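Long-range contacts in putative neuraminyllactose-binding hemagglutinin homolog (Helicobacter pylori, PDB 3BGH), which is of unknown function but may be an outer-membrane lipoprotein adhesin that binds neuraminyllactose: residues A[135-139]-A[214-218]; A[37-43]-A[77-83]. Numbering follows the deposited sequence.

Interaction 1. Residues A[135-139]-A[214-218]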
ATOM      1  N   ASN A 135       6.985   2.424 -15.048  1.00 50.81           N
ATOM      2  CA  ASN A 135       6.563   3.245 -16.207  1.00 51.35           C
ATOM      3  C   ASN A 135       7.460   3.123 -17.442  1.00 52.19           C
ATOM      4  O   ASN A 135       8.684   3.176 -17.344  1.00 53.35           O
ATOM      5  CB  ASN A 135       6.333   4.727 -15.821  1.00 50.32           C
ATOM      6  CG  ASN A 135       4.878   5.013 -15.390  1.00 50.24           C
ATOM      7  OD1 ASN A 135       4.037   4.124 -15.395  1.00 49.82           O
ATOM      8  ND2 ASN A 135       4.579   6.264 -15.059  1.00 50.42           N
ATOM      9  N   PHE A 136       6.846   2.942 -18.603  1.00 52.64           N
ATOM     10  CA  PHE A 136       7.561   2.902 -19.868  1.00 53.22           C
ATOM     11  C   PHE A 136       7.386   4.252 -20.541  1.00 54.47           C
ATOM     12  O   PHE A 136       6.276   4.644 -20.884  1.00 54.78           O
ATOM     13  CB  PHE A 136       7.028   1.779 -20.789  1.00 52.22           C
ATOM     14  CG  PHE A 136       7.242   0.385 -20.269  1.00 50.03           C
ATOM     15  CD1 PHE A 136       7.996  -0.522 -20.993  1.00 47.67           C
ATOM     16  CD2 PHE A 136       6.655  -0.043 -19.082  1.00 47.62           C
ATOM     17  CE1 PHE A 136       8.167  -1.835 -20.531  1.00 48.17           C
ATOM     18  CE2 PHE A 136       6.847  -1.362 -18.605  1.00 46.53           C
ATOM     19  CZ  PHE A 136       7.602  -2.241 -19.316  1.00 46.99           C
ATOM     20  N   VAL A 137       8.488   4.965 -20.728  1.00 56.70           N
ATOM     21  CA  VAL A 137       8.447   6.350 -21.168  1.00 58.60           C
ATOM     22  C   VAL A 137       9.211   6.563 -22.477  1.00 60.43           C
ATOM     23  O   VAL A 137      10.347   6.095 -22.646  1.00 60.10           O
ATOM     24  CB  VAL A 137       8.995   7.308 -20.077  1.00 59.06           C
ATOM     25  CG1 VAL A 137       8.846   8.759 -20.508  1.00 59.46           C
ATOM     26  CG2 VAL A 137       8.302   7.091 -18.733  1.00 57.69           C
ATOM     27  N   GLU A 138       8.557   7.267 -23.400  1.00 63.06           N
ATOM     28  CA  GLU A 138       9.168   7.731 -24.646  1.00 66.07           C
ATOM     29  C   GLU A 138      10.097   8.922 -24.353  1.00 66.72           C
ATOM     30  O   GLU A 138       9.663   9.947 -23.848  1.00 67.03           O
ATOM     31  CB  GLU A 138       8.102   7.972 -25.731  1.00 66.06           C
ATOM     32  CG  GLU A 138       8.162   9.281 -26.516  1.00 70.94           C
ATOM     33  CD  GLU A 138       9.476   9.516 -27.275  1.00 75.74           C
ATOM     34  OE1 GLU A 138      10.041   8.548 -27.830  1.00 77.03           O
ATOM     35  OE2 GLU A 138       9.929  10.688 -27.311  1.00 78.12           O
ATOM     36  N   PRO A 139      11.403   8.730 -24.584  1.00 68.01           N
ATOM     37  CA  PRO A 139      12.488   9.602 -24.084  1.00 69.10           C
ATOM     38  C   PRO A 139      12.447  11.074 -24.489  1.00 70.40           C
ATOM     39  O   PRO A 139      12.770  11.952 -23.669  1.00 70.79           O
ATOM     40  CB  PRO A 139      13.756   8.927 -24.618  1.00 68.98           C
ATOM     41  CG  PRO A 139      13.348   7.477 -24.828  1.00 68.96           C
ATOM     42  CD  PRO A 139      11.926   7.560 -25.311  1.00 67.75           C
ATOM     43  N   MET A 214       9.392  -6.559 -25.723  1.00 59.81           N
ATOM     44  CA  MET A 214      10.191  -5.399 -26.160  1.00 60.43           C
ATOM     45  C   MET A 214      10.140  -5.168 -27.702  1.00 61.14           C
ATOM     46  O   MET A 214      10.014  -4.016 -28.164  1.00 60.46           O
ATOM     47  CB  MET A 214      11.639  -5.474 -25.646  1.00 59.73           C
ATOM     48  CG  MET A 214      11.824  -5.269 -24.115  1.00 59.79           C
ATOM     49  SD  MET A 214      11.148  -3.726 -23.426  1.00 52.30           S
ATOM     50  CE  MET A 214       9.580  -4.383 -22.923  1.00 57.82           C
ATOM     51  N   GLU A 215      10.206  -6.262 -28.478  1.00 62.04           N
ATOM     52  CA  GLU A 215      10.151  -6.199 -29.953  1.00 62.88           C
ATOM     53  C   GLU A 215       8.794  -5.657 -30.328  1.00 62.32           C
ATOM     54  O   GLU A 215       8.687  -4.834 -31.248  1.00 62.76           O
ATOM     55  CB  GLU A 215      10.335  -7.578 -30.627  1.00 62.32           C
ATOM     56  CG  GLU A 215      11.603  -8.304 -30.269  1.00 64.07           C
ATOM     57  CD  GLU A 215      11.989  -9.415 -31.252  1.00 65.44           C
ATOM     58  OE1 GLU A 215      11.100 -10.126 -31.791  1.00 68.31           O
ATOM     59  OE2 GLU A 215      13.212  -9.581 -31.468  1.00 69.35           O
ATOM     60  N   HIS A 216       7.758  -6.120 -29.617  1.00 61.57           N
ATOM     61  CA  HIS A 216       6.419  -5.610 -29.850  1.00 61.04           C
ATOM     62  C   HIS A 216       6.368  -4.095 -29.566  1.00 61.77           C
ATOM     63  O   HIS A 216       5.886  -3.319 -30.393  1.00 62.25           O
ATOM     64  CB  HIS A 216       5.369  -6.380 -29.055  1.00 59.55           C
ATOM     65  CG  HIS A 216       3.967  -5.931 -29.342  1.00 59.60           C
ATOM     66  ND1 HIS A 216       3.424  -4.780 -28.801  1.00 57.35           N
ATOM     67  CD2 HIS A 216       3.005  -6.468 -30.134  1.00 56.44           C
ATOM     68  CE1 HIS A 216       2.189  -4.634 -29.249  1.00 57.97           C
ATOM     69  NE2 HIS A 216       1.916  -5.640 -30.066  1.00 56.28           N
ATOM     70  N   TYR A 217       6.879  -3.689 -28.403  1.00 62.47           N
ATOM     71  CA  TYR A 217       6.978  -2.290 -28.014  1.00 63.50           C
ATOM     72  C   TYR A 217       7.732  -1.497 -29.061  1.00 64.46           C
ATOM     73  O   TYR A 217       7.321  -0.396 -29.390  1.00 64.32           O
ATOM     74  CB  TYR A 217       7.711  -2.185 -26.676  1.00 63.32           C
ATOM     75  CG  TYR A 217       7.789  -0.807 -26.116  1.00 63.22           C
ATOM     76  CD1 TYR A 217       6.876  -0.389 -25.144  1.00 64.77           C
ATOM     77  CD2 TYR A 217       8.769   0.088 -26.538  1.00 64.00           C
ATOM     78  CE1 TYR A 217       6.935   0.874 -24.606  1.00 63.44           C
ATOM     79  CE2 TYR A 217       8.844   1.374 -25.999  1.00 62.69           C
ATOM     80  CZ  TYR A 217       7.924   1.757 -25.032  1.00 63.45           C
ATOM     81  OH  TYR A 217       7.959   3.028 -24.482  1.00 63.00           O
ATOM     82  N   GLU A 218       8.844  -2.055 -29.562  1.00 65.82           N
ATOM     83  CA  GLU A 218       9.650  -1.422 -30.636  1.00 67.46           C
ATOM     84  C   GLU A 218       8.790  -1.161 -31.876  1.00 68.49           C
ATOM     85  O   GLU A 218       8.718  -0.039 -32.362  1.00 68.14           O
ATOM     86  CB  GLU A 218      10.894  -2.268 -30.984  1.00 67.45           C
ATOM     87  CG  GLU A 218      12.106  -2.064 -30.048  1.00 67.13           C
ATOM     88  CD  GLU A 218      12.850  -3.366 -29.644  1.00 69.70           C
ATOM     89  OE1 GLU A 218      12.738  -4.425 -30.327  1.00 70.22           O
ATOM     90  OE2 GLU A 218      13.564  -3.329 -28.610  1.00 70.36           O
TER

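Interaction 2. Residues A[37-43]-A[77-83]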
ATOM      1  N   HIS A  37      19.581  -1.935 -29.205  1.00 74.38           N
ATOM      2  CA  HIS A  37      18.701  -0.963 -28.545  1.00 73.37           C
ATOM      3  C   HIS A  37      19.291  -0.461 -27.219  1.00 72.67           C
ATOM      4  O   HIS A  37      19.873  -1.250 -26.461  1.00 73.10           O
ATOM      5  CB  HIS A  37      17.346  -1.594 -28.322  1.00 73.35           C
ATOM      6  CG  HIS A  37      16.746  -2.175 -29.563  1.00 73.64           C
ATOM      7  ND1 HIS A  37      16.670  -3.534 -29.784  1.00 74.17           N
ATOM      8  CD2 HIS A  37      16.193  -1.584 -30.648  1.00 71.84           C
ATOM      9  CE1 HIS A  37      16.078  -3.754 -30.945  1.00 73.61           C
ATOM     10  NE2 HIS A  37      15.782  -2.587 -31.490  1.00 71.56           N
ATOM     11  N   LEU A  38      19.177   0.846 -26.958  1.00 71.50           N
ATOM     12  CA  LEU A  38      19.590   1.450 -25.665  1.00 70.59           C
ATOM     13  C   LEU A  38      18.369   1.788 -24.764  1.00 69.89           C
ATOM     14  O   LEU A  38      17.450   2.483 -25.218  1.00 70.04           O
ATOM     15  CB  LEU A  38      20.413   2.729 -25.896  1.00 70.00           C
ATOM     16  CG  LEU A  38      20.593   3.681 -24.697  1.00 70.13           C
ATOM     17  CD1 LEU A  38      21.523   3.125 -23.630  1.00 70.84           C
ATOM     18  CD2 LEU A  38      21.081   5.062 -25.114  1.00 70.49           C
ATOM     19  N   VAL A  39      18.367   1.326 -23.507  1.00 68.75           N
ATOM     20  CA  VAL A  39      17.316   1.734 -22.538  1.00 67.33           C
ATOM     21  C   VAL A  39      17.870   2.563 -21.381  1.00 66.51           C
ATOM     22  O   VAL A  39      18.905   2.230 -20.811  1.00 67.04           O
ATOM     23  CB  VAL A  39      16.482   0.542 -21.968  1.00 67.12           C
ATOM     24  CG1 VAL A  39      16.189  -0.498 -23.031  1.00 65.77           C
ATOM     25  CG2 VAL A  39      17.168  -0.095 -20.810  1.00 66.68           C
ATOM     26  N   VAL A  40      17.185   3.639 -21.045  1.00 65.30           N
ATOM     27  CA  VAL A  40      17.544   4.445 -19.893  1.00 64.11           C
ATOM     28  C   VAL A  40      16.862   3.891 -18.635  1.00 63.60           C
ATOM     29  O   VAL A  40      15.650   3.693 -18.611  1.00 62.79           O
ATOM     30  CB  VAL A  40      17.130   5.901 -20.099  1.00 64.03           C
ATOM     31  CG1 VAL A  40      17.456   6.728 -18.880  1.00 64.36           C
ATOM     32  CG2 VAL A  40      17.827   6.469 -21.274  1.00 64.54           C
ATOM     33  N   LEU A  41      17.652   3.634 -17.596  1.00 62.86           N
ATOM     34  CA  LEU A  41      17.122   3.125 -16.343  1.00 62.10           C
ATOM     35  C   LEU A  41      17.307   4.168 -15.268  1.00 61.61           C
ATOM     36  O   LEU A  41      18.423   4.593 -15.023  1.00 61.83           O
ATOM     37  CB  LEU A  41      17.850   1.850 -15.962  1.00 62.69           C
ATOM     38  CG  LEU A  41      17.072   0.898 -15.070  1.00 62.50           C
ATOM     39  CD1 LEU A  41      15.978   0.284 -15.912  1.00 62.90           C
ATOM     40  CD2 LEU A  41      17.984  -0.169 -14.498  1.00 60.01           C
ATOM     41  N   ILE A  42      16.212   4.599 -14.654  1.00 60.90           N
ATOM     42  CA  ILE A  42      16.233   5.602 -13.583  1.00 60.34           C
ATOM     43  C   ILE A  42      16.203   4.890 -12.227  1.00 60.64           C
ATOM     44  O   ILE A  42      15.633   3.811 -12.128  1.00 60.49           O
ATOM     45  CB  ILE A  42      15.057   6.578 -13.720  1.00 59.92           C
ATOM     46  CG1 ILE A  42      15.192   7.320 -15.039  1.00 61.44           C
ATOM     47  CG2 ILE A  42      15.030   7.591 -12.599  1.00 57.81           C
ATOM     48  CD1 ILE A  42      14.203   8.419 -15.209  1.00 64.41           C
ATOM     49  N   GLU A  43      16.852   5.465 -11.209  1.00 60.62           N
ATOM     50  CA  GLU A  43      16.960   4.823  -9.907  1.00 61.98           C
ATOM     51  C   GLU A  43      15.542   4.738  -9.333  1.00 60.47           C
ATOM     52  O   GLU A  43      14.854   5.751  -9.319  1.00 60.34           O
ATOM     53  CB  GLU A  43      17.898   5.618  -8.970  1.00 61.79           C
ATOM     54  CG  GLU A  43      18.328   4.888  -7.651  1.00 64.95           C
ATOM     55  CD  GLU A  43      19.380   5.671  -6.809  1.00 66.48           C
ATOM     56  OE1 GLU A  43      19.136   6.867  -6.456  1.00 71.58           O
ATOM     57  OE2 GLU A  43      20.438   5.074  -6.466  1.00 72.03           O
ATOM     58  N   TYR A  77      20.929  -5.392 -24.543  1.00 65.97           N
ATOM     59  CA  TYR A  77      20.746  -3.946 -24.581  1.00 65.58           C
ATOM     60  C   TYR A  77      21.942  -3.165 -24.069  1.00 66.43           C
ATOM     61  O   TYR A  77      22.778  -3.684 -23.333  1.00 66.46           O
ATOM     62  CB  TYR A  77      19.484  -3.549 -23.789  1.00 64.42           C
ATOM     63  CG  TYR A  77      18.241  -4.242 -24.283  1.00 62.70           C
ATOM     64  CD1 TYR A  77      17.422  -3.641 -25.236  1.00 60.06           C
ATOM     65  CD2 TYR A  77      17.882  -5.506 -23.803  1.00 62.12           C
ATOM     66  CE1 TYR A  77      16.293  -4.280 -25.699  1.00 59.26           C
ATOM     67  CE2 TYR A  77      16.738  -6.159 -24.277  1.00 59.78           C
ATOM     68  CZ  TYR A  77      15.961  -5.532 -25.225  1.00 59.58           C
ATOM     69  OH  TYR A  77      14.836  -6.154 -25.703  1.00 60.15           O
ATOM     70  N   SER A  78      22.031  -1.908 -24.476  1.00 67.75           N
ATOM     71  CA  SER A  78      22.923  -0.983 -23.783  1.00 69.46           C
ATOM     72  C   SER A  78      22.054  -0.372 -22.697  1.00 69.73           C
ATOM     73  O   SER A  78      20.866  -0.142 -22.912  1.00 69.94           O
ATOM     74  CB  SER A  78      23.452   0.125 -24.702  1.00 69.37           C
ATOM     75  OG  SER A  78      23.510  -0.306 -26.057  1.00 72.08           O
ATOM     76  N   VAL A  79      22.650  -0.098 -21.545  1.00 69.94           N
ATOM     77  CA  VAL A  79      21.913   0.430 -20.422  1.00 69.96           C
ATOM     78  C   VAL A  79      22.620   1.672 -19.876  1.00 70.50           C
ATOM     79  O   VAL A  79      23.791   1.610 -19.517  1.00 70.34           O
ATOM     80  CB  VAL A  79      21.782  -0.624 -19.312  1.00 69.26           C
ATOM     81  CG1 VAL A  79      20.902  -0.112 -18.216  1.00 69.66           C
ATOM     82  CG2 VAL A  79      21.222  -1.906 -19.864  1.00 69.97           C
ATOM     83  N   SER A  80      21.894   2.786 -19.821  1.00 71.01           N
ATOM     84  CA  SER A  80      22.380   4.011 -19.217  1.00 71.57           C
ATOM     85  C   SER A  80      21.584   4.314 -17.944  1.00 71.66           C
ATOM     86  O   SER A  80      20.350   4.299 -17.944  1.00 71.59           O
ATOM     87  CB  SER A  80      22.274   5.174 -20.196  1.00 71.60           C
ATOM     88  OG  SER A  80      22.905   4.856 -21.427  1.00 73.89           O
ATOM     89  N   GLN A  81      22.327   4.594 -16.879  1.00 71.60           N
ATOM     90  CA  GLN A  81      21.815   4.734 -15.537  1.00 71.60           C
ATOM     91  C   GLN A  81      21.852   6.197 -15.108  1.00 72.69           C
ATOM     92  O   GLN A  81      22.842   6.876 -15.322  1.00 73.00           O
ATOM     93  CB  GLN A  81      22.685   3.935 -14.566  1.00 71.13           C
ATOM     94  CG  GLN A  81      22.772   2.454 -14.786  1.00 68.95           C
ATOM     95  CD  GLN A  81      23.639   1.799 -13.724  1.00 69.44           C
ATOM     96  OE1 GLN A  81      24.434   2.472 -13.051  1.00 71.30           O
ATOM     97  NE2 GLN A  81      23.486   0.499 -13.550  1.00 63.33           N
ATOM     98  N   PHE A  82      20.777   6.674 -14.497  1.00 73.94           N
ATOM     99  CA  PHE A  82      20.737   8.030 -13.948  1.00 75.47           C
ATOM    100  C   PHE A  82      19.927   7.981 -12.667  1.00 76.79           C
ATOM    101  O   PHE A  82      19.244   6.988 -12.421  1.00 76.85           O
ATOM    102  CB  PHE A  82      20.121   9.003 -14.964  1.00 75.08           C
ATOM    103  CG  PHE A  82      20.926   9.139 -16.235  1.00 75.36           C
ATOM    104  CD1 PHE A  82      22.056   9.958 -16.279  1.00 75.89           C
ATOM    105  CD2 PHE A  82      20.565   8.429 -17.386  1.00 75.39           C
ATOM    106  CE1 PHE A  82      22.812  10.081 -17.449  1.00 75.48           C
ATOM    107  CE2 PHE A  82      21.305   8.539 -18.559  1.00 74.57           C
ATOM    108  CZ  PHE A  82      22.433   9.372 -18.590  1.00 75.22           C
ATOM    109  N   LYS A  83      20.005   9.019 -11.839  1.00 78.54           N
ATOM    110  CA  LYS A  83      19.223   9.028 -10.603  1.00 80.87           C
ATOM    111  C   LYS A  83      17.891   9.782 -10.691  1.00 81.47           C
ATOM    112  O   LYS A  83      17.001   9.550  -9.875  1.00 81.58           O
ATOM    113  CB  LYS A  83      20.048   9.495  -9.400  1.00 81.13           C
ATOM    114  CG  LYS A  83      20.787   8.339  -8.731  1.00 82.47           C
ATOM    115  CD  LYS A  83      21.704   8.785  -7.574  1.00 82.52           C
ATOM    116  CE  LYS A  83      22.628   7.611  -7.153  1.00 83.49           C
ATOM    117  NZ  LYS A  83      23.467   7.925  -5.947  1.00 84.36           N
TER

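Interaction 1. Residues A[135-139]-A[214-218]
Asn135, at the start of the segment, stays clear of the helix: its OD1 is hydrogen-bonded to Ser147 OG, and its ND2 reaches Asp111 O of the second subunit. Phe136 makes the main contact. Its CA-to-CB bond points toward helix 214-218, and the ring edge meets the methyl end of Met214, with Phe136 CE1 3.8 Å from Met214 CE. Met214 leaves the helix sideways and bends its methyl toward this ring. On the same residue, Phe136 CB lies 3.9 Å from Tyr217 CE1; the two aromatic rings sit obliquely, centroids 6.0 Å apart and planes at 41°. Val137 turns its side chain away, so that only its backbone comes near the helix, Val137 C lying 4.3 Å from Tyr217 OH. Glu138 N is 4.4 Å from Tyr217 OH, while its OE2 accepts a hydrogen bond from Ser141 N. The axes of strand 135-137 and helix 214-218 pass 12.4 Å apart at 39°, a gap bridged mainly by Phe136, Met214 and Tyr217; the segments bury 165 Å² in all. This is helix-on-sheet packing: the C-terminal helix 211-223 lies against the end of strand 123-137, with Phe136 also touching Leu98 and Leu100 of strand 98-114 and stacking edge-to-face on His146 of strand 144-161.

Interaction 2. Residues A[37-43]-A[77-83]
Six backbone hydrogen bonds tie the two strands together, alternating in direction as parallel pairing requires. Leu41 N to Ser80 O is the shortest at 2.8 Å; Ser78 N to His37 O and Val39 N to Ser78 O each measure 3.0 Å, Ser80 N to Val39 O and Phe82 N to Leu41 O 3.2 Å. The ladder ends in a weak bond, Glu43 N to Phe82 O, 3.1 Å. CA-H...O contacts fill in between, such as Val40 CA to Ser80 O at 3.4 Å. Beyond the ladder the charges of Glu43 and Lys83 approach without a salt bridge, Glu43 OE2 standing 4.2 Å from Lys83 NZ, and Glu43 OE1 lies 3.2 Å from Lys83 CG, against the aliphatic part of the lysine. The pairing closes a beta-alpha-beta unit, strand 38-48, helix 54-73 and strand 78-82, with 78-82 outermost in the chain's sheet and 38-48 paired on its other side with strand 98-114. Val39, Leu41, Val79 and Gln81 share the face covered by that helix: Leu41 CB lies 4.3 Å from Val79 CG1, and Gln81 NE2 bonds to Ser69 OG. The other face carries Leu38, Val40, Ile42, Ser78, Ser80 and Phe82; here Val40 CG1 meets the Phe82 ring edge, 3.8 Å from Phe82 CD2, and Leu38 CD1 closes to 3.1 Å on Ser80 OG. At the N-terminal end, His37 CB lies 3.7 Å from Tyr77 CD1.

In the fold
Both contacts belong to one mixed sheet, their centres about 13 Å apart, yet they use it differently. Interaction 2 builds the sheet itself, at the outermost strand of the chain, through backbone pairing; the segments cover 700 Å² of each other, both sides summed, in a partly buried place. Interaction 1 lays a helix on that sheet mainly through side chains, chiefly apolar and aromatic, and is small but buried. They meet at the N-terminal ends of the parallel strands, where helix 211-223 packs: Met214 CB lies 3.3 Å from Tyr77 OH, and Glu218 OE2 lies 3.3 Å from His37 ND1. The same C-terminal helix thus touches strand 123-137 and the entrances to strands 38-48 and 78-82.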